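Local coordinates for protein esterase (Sinorhizobium meliloti 1021, PDB 4TX1) that probably hydrolyses ester bonds as a carbohydrate acetylesterase of the SGNH hydrolase family, and may act on aryl esters, at residues P147-E151 against G164-A169; S101-I107 against A159-G163. Residue numbers count along the deposited sequence, not the author numbering.

Contact 1: P147-E151 against G164-A169; sequences PPLCE and GVEQSA
This is a loop-to-helix contact: the extended segment P147-E151, downstream of strand 140-145, passes along the short helix 164-168. P147 to E151 keep extended backbone angles (phi -57 to -121°, psi 131 to 167°), while G164 to S168 are helical. Two CA pairs fix the register: P148 with S168 at 5.2 Å and L149 with V165 at 4.8 Å, one helical turn apart. S168 makes the one direct hydrogen bond. With chi1 at p, its OG accepts from L149 N (2.9 Å) and donates back to G164 O (2.8 Å), so a single hydroxyl, bonded as is common for helical serines to the carbonyl four residues back, also joins the loop backbone to the helical turn. A water adds a second bridge, donating to L149 O (2.8 Å) and V165 O (2.6 Å). The apolar pair is L149 CB with V165 CG2 (4.1 Å), while P148 CB and L149 CG make van der Waals contacts with S168 OG (3.5 Å) and G164 O (3.8 Å) respectively. A CB on G164 would come tightly against L149 CD1, so the missing side chain leaves room for the leucine. V165 (chi1 t) also places CG2 3.5 Å from C of C150, whose side chain lies near, without touching, a putative Ser-His-Asp triad. The loop is further tied to the segment leading to helix 205-223 (P148 O accepts a hydrogen bond from T195 OG1; C150 bonds through its backbone with G200), and Q167 OE1 accepts one from A112 N at the start of helix 112-127.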
loop_
_atom_site.group_PDB
_atom_site.type_symbol
_atom_site.label_atom_id
_atom_site.label_comp_id
_atom_site.label_asym_id
_atom_site.label_seq_id
_atom_site.Cartn_x
_atom_site.Cartn_y
_atom_site.Cartn_z
ATOM N N PRO A 147 -9.141 -8.981 29.315
ATOM C CA PRO A 147 -8.904 -8.561 30.704
ATOM C C PRO A 147 -8.187 -7.258 30.770
ATOM O O PRO A 147 -7.226 -6.993 30.008
ATOM C CB PRO A 147 -8.094 -9.722 31.274
ATOM C CG PRO A 147 -8.420 -10.871 30.461
ATOM C CD PRO A 147 -8.641 -10.335 29.075
ATOM N N PRO A 148 -8.682 -6.322 31.577
ATOM C CA PRO A 148 -8.111 -5.019 31.559
ATOM C C PRO A 148 -6.686 -4.864 32.113
ATOM O O PRO A 148 -6.219 -5.702 32.875
ATOM C CB PRO A 148 -9.053 -4.166 32.372
ATOM C CG PRO A 148 -9.905 -5.121 33.076
ATOM C CD PRO A 148 -9.891 -6.422 32.411
ATOM N N LEU A 149 -6.015 -3.810 31.685
ATOM C CA LEU A 149 -4.647 -3.546 32.033
ATOM C C LEU A 149 -4.560 -3.284 33.536
ATOM O O LEU A 149 -5.562 -2.803 34.145
ATOM C CB LEU A 149 -3.957 -2.375 31.332
ATOM C CG LEU A 149 -3.928 -2.245 29.787
ATOM C CD1 LEU A 149 -2.633 -1.682 29.317
ATOM C CD2 LEU A 149 -4.468 -3.419 29.071
ATOM N N CYS A 150 -3.428 -3.655 34.101
ATOM C CA CYS A 150 -3.132 -3.288 35.516
ATOM C C CYS A 150 -1.870 -2.463 35.619
ATOM O O CYS A 150 -1.086 -2.353 34.679
ATOM C CB CYS A 150 -3.087 -4.542 36.404
ATOM S SG CYS A 150 -1.704 -5.626 36.066
ATOM N N GLU A 151 -1.623 -1.834 36.797
ATOM C CA GLU A 151 -0.428 -1.050 37.009
ATOM C C GLU A 151 0.797 -1.964 37.063
ATOM O O GLU A 151 0.717 -3.124 37.460
ATOM C CB GLU A 151 -0.482 -0.194 38.285
ATOM C CG GLU A 151 -1.694 0.680 38.433
ATOM C CD GLU A 151 -1.679 1.930 37.573
ATOM O OE1 GLU A 151 -0.628 2.223 36.940
ATOM O OE2 GLU A 151 -2.750 2.647 37.551
ATOM N N GLY A 164 -3.590 3.464 29.921
ATOM C CA GLY A 164 -4.337 2.267 29.525
ATOM C C GLY A 164 -5.102 1.590 30.608
ATOM O O GLY A 164 -6.029 0.856 30.359
ATOM N N VAL A 165 -4.665 1.748 31.878
ATOM C CA VAL A 165 -5.445 1.074 32.933
ATOM C C VAL A 165 -6.851 1.692 32.991
ATOM O O VAL A 165 -7.865 0.976 32.975
ATOM C CB VAL A 165 -4.727 1.232 34.283
ATOM C CG1 VAL A 165 -5.636 0.779 35.449
ATOM C CG2 VAL A 165 -3.449 0.401 34.251
ATOM N N GLU A 166 -6.898 3.006 33.010
ATOM C CA GLU A 166 -8.189 3.653 33.070
ATOM C C GLU A 166 -9.043 3.434 31.809
ATOM O O GLU A 166 -10.238 3.185 31.885
ATOM C CB GLU A 166 -7.966 5.108 33.323
ATOM C CG GLU A 166 -7.273 5.367 34.663
ATOM C CD GLU A 166 -5.709 5.365 34.657
ATOM O OE1 GLU A 166 -4.934 4.911 33.705
ATOM O OE2 GLU A 166 -5.221 5.852 35.716
ATOM N N GLN A 167 -8.406 3.518 30.621
ATOM C CA GLN A 167 -9.195 3.280 29.379
ATOM C C GLN A 167 -9.635 1.846 29.201
ATOM O O GLN A 167 -10.747 1.563 28.784
ATOM C CB GLN A 167 -8.472 3.882 28.156
ATOM C CG GLN A 167 -8.375 5.413 28.056
ATOM C CD GLN A 167 -9.739 6.034 27.739
ATOM O OE1 GLN A 167 -10.448 5.595 26.833
ATOM N NE2 GLN A 167 -10.137 7.041 28.550
ATOM N N SER A 168 -8.782 0.867 29.520
ATOM C CA SER A 168 -9.127 -0.467 29.268
ATOM C C SER A 168 -10.278 -0.931 30.122
ATOM O O SER A 168 -10.959 -1.860 29.770
ATOM C CB SER A 168 -7.943 -1.398 29.381
ATOM O OG SER A 168 -7.497 -1.509 30.750
ATOM N N ALA A 169 -10.452 -0.272 31.268
ATOM C CA ALA A 169 -11.587 -0.603 32.150
ATOM C C ALA A 169 -12.903 -0.311 31.480
ATOM O O ALA A 169 -13.980 -0.844 31.893
ATOM C CB ALA A 169 -11.448 0.225 33.464
HETATM O O HOH W 1 -8.003 -1.437 34.061
#

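Contact 2: S101-I107 against A159-G163; sequences SNDMKPI and AMFAG
From S101 the chain enters a 3-10 turn at N102-M104, closed by M104 N to S101 O (3.1 Å). S101 O and N102 OD1 lie at the edge of the F161 ring, 3.4 Å from CE1 and 4.0 Å from CZ respectively; N102 ND2 bonds to R63 O. M104 CB joins them, 4.4 Å from F161 CD1. K105 (psi 127°), its CA 4.5 Å from F161 CA, is m, then t at chi2 to chi4, setting CG over the ring face in a CH-pi contact, 4.0 Å from the centroid; its CA makes a CA-H...O contact with M160 O (3.5 Å). P106 packs CD on M160 O (3.3 Å) and CG on A162 O (3.4 Å). I107 N reaches M160 O through a water. F161 is the first residue after helix 155-160 to leave helical angles, and G163 (phi 88°) holds the N-cap position of helix 164-168. S101-N102-D103 belongs to the Gly-x-Asn-Asp block of SGNH hydrolases, whose asparagine typically serves the oxyanion hole, as N102 probably does here.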
loop_
_atom_site.group_PDB
_atom_site.type_symbol
_atom_site.label_atom_id
_atom_site.label_comp_id
_atom_site.label_asym_id
_atom_site.label_seq_id
_atom_site.Cartn_x
_atom_site.Cartn_y
_atom_site.Cartn_z
ATOM N N SER A 101 -6.399 -4.409 23.648
ATOM C CA SER A 101 -5.274 -4.084 24.520
ATOM C C SER A 101 -4.235 -3.207 23.834
ATOM O O SER A 101 -3.777 -2.231 24.402
ATOM C CB SER A 101 -4.641 -5.377 25.053
ATOM O OG SER A 101 -5.549 -6.114 25.903
ATOM N N ASN A 102 -3.961 -3.471 22.531
ATOM C CA ASN A 102 -2.955 -2.668 21.857
ATOM C C ASN A 102 -3.444 -1.296 21.463
ATOM O O ASN A 102 -2.673 -0.370 21.321
ATOM C CB ASN A 102 -2.367 -3.442 20.675
ATOM C CG ASN A 102 -1.562 -4.638 21.118
ATOM O OD1 ASN A 102 -0.577 -4.449 21.826
ATOM N ND2 ASN A 102 -1.959 -5.835 20.775
ATOM N N ASP A 103 -4.751 -1.202 21.338
ATOM C CA ASP A 103 -5.399 0.083 21.090
ATOM C C ASP A 103 -5.222 1.044 22.293
ATOM O O ASP A 103 -5.343 2.273 22.149
ATOM C CB ASP A 103 -6.888 -0.024 20.808
ATOM C CG ASP A 103 -7.221 -0.652 19.471
ATOM O OD1 ASP A 103 -6.730 -1.816 19.259
ATOM O OD2 ASP A 103 -8.091 -0.136 18.681
ATOM N N MET A 104 -4.866 0.481 23.473
ATOM C CA MET A 104 -4.619 1.344 24.647
ATOM C C MET A 104 -3.288 2.068 24.652
ATOM O O MET A 104 -3.058 2.964 25.465
ATOM C CB MET A 104 -4.751 0.444 25.919
ATOM C CG MET A 104 -6.036 -0.324 26.046
ATOM S SD MET A 104 -7.495 0.790 26.219
ATOM C CE MET A 104 -8.134 0.959 24.565
ATOM N N LYS A 105 -2.404 1.728 23.700
ATOM C CA LYS A 105 -1.173 2.431 23.490
ATOM C C LYS A 105 -1.387 3.788 22.927
ATOM O O LYS A 105 -2.029 3.936 21.884
ATOM C CB LYS A 105 -0.307 1.660 22.451
ATOM C CG LYS A 105 0.093 0.261 22.890
ATOM C CD LYS A 105 0.793 -0.416 21.708
ATOM C CE LYS A 105 1.293 -1.797 22.059
ATOM N NZ LYS A 105 1.950 -2.560 20.903
ATOM N N PRO A 106 -0.827 4.827 23.563
ATOM C CA PRO A 106 -0.916 6.180 22.983
ATOM C C PRO A 106 -0.493 6.327 21.550
ATOM O O PRO A 106 -1.116 7.082 20.795
ATOM C CB PRO A 106 0.019 6.991 23.905
ATOM C CG PRO A 106 -0.160 6.330 25.268
ATOM C CD PRO A 106 -0.335 4.863 24.972
ATOM N N ILE A 107 0.529 5.630 21.144
ATOM C CA ILE A 107 0.992 5.694 19.771
ATOM C C ILE A 107 -0.115 5.181 18.844
ATOM O O ILE A 107 -0.103 5.618 17.683
ATOM C CB ILE A 107 2.314 4.996 19.455
ATOM C CG1 ILE A 107 2.278 3.503 19.754
ATOM C CG2 ILE A 107 3.484 5.696 20.274
ATOM C CD1 ILE A 107 3.434 2.644 19.112
ATOM N N ALA A 159 5.149 3.021 30.004
ATOM C CA ALA A 159 5.185 4.071 28.988
ATOM C C ALA A 159 4.421 3.706 27.794
ATOM O O ALA A 159 3.627 4.491 27.270
ATOM C CB ALA A 159 6.644 4.429 28.599
ATOM N N MET A 160 4.668 2.482 27.334
ATOM C CA MET A 160 4.014 1.983 26.060
ATOM C C MET A 160 2.490 2.052 26.186
ATOM O O MET A 160 1.811 2.358 25.229
ATOM C CB MET A 160 4.437 0.580 25.746
ATOM C CG MET A 160 3.720 -0.061 24.579
ATOM S SD MET A 160 4.226 0.771 23.027
ATOM C CE MET A 160 5.367 -0.468 22.513
ATOM N N PHE A 161 1.958 1.776 27.378
ATOM C CA PHE A 161 0.537 1.700 27.628
ATOM C C PHE A 161 0.097 2.763 28.614
ATOM O O PHE A 161 -0.971 2.610 29.250
ATOM C CB PHE A 161 0.159 0.294 28.166
ATOM C CG PHE A 161 0.365 -0.832 27.188
ATOM C CD1 PHE A 161 -0.685 -1.206 26.299
ATOM C CD2 PHE A 161 1.570 -1.539 27.117
ATOM C CE1 PHE A 161 -0.540 -2.254 25.412
ATOM C CE2 PHE A 161 1.681 -2.590 26.200
ATOM C CZ PHE A 161 0.620 -2.934 25.363
ATOM N N ALA A 162 0.784 3.903 28.617
ATOM C CA ALA A 162 0.424 5.002 29.516
ATOM C C ALA A 162 -1.052 5.404 29.369
ATOM O O ALA A 162 -1.575 5.650 28.261
ATOM C CB ALA A 162 1.376 6.197 29.287
ATOM N N GLY A 163 -1.780 5.466 30.465
ATOM C CA GLY A 163 -3.248 5.806 30.424
ATOM C C GLY A 163 -4.170 4.604 30.239
ATOM O O GLY A 163 -5.405 4.678 30.362
HETATM O O HOH W 2 2.300 4.226 23.154
#

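In the fold
Following the chain from the N terminus, strand 94-98 runs into residues 101-107, the first half of contact 2. Helix 112-127 and strand 140-145 come next, and then 147-151 opens contact 1 before contact 2 is closed at 159-163. Contact 1 closes directly afterwards at 164-169, so the two loops cross rather than nest: contact 2 spans 51 intervening residues and contact 1 only 12. Their centres lie about 10 Å apart and they share packing, with M104 SD 3.5 Å from S168 N and L149 CD1 3.6 Å from F161 CB. Together they tie helices 155-160 and 164-168 to the loops following two adjacent strands of the parallel sheet.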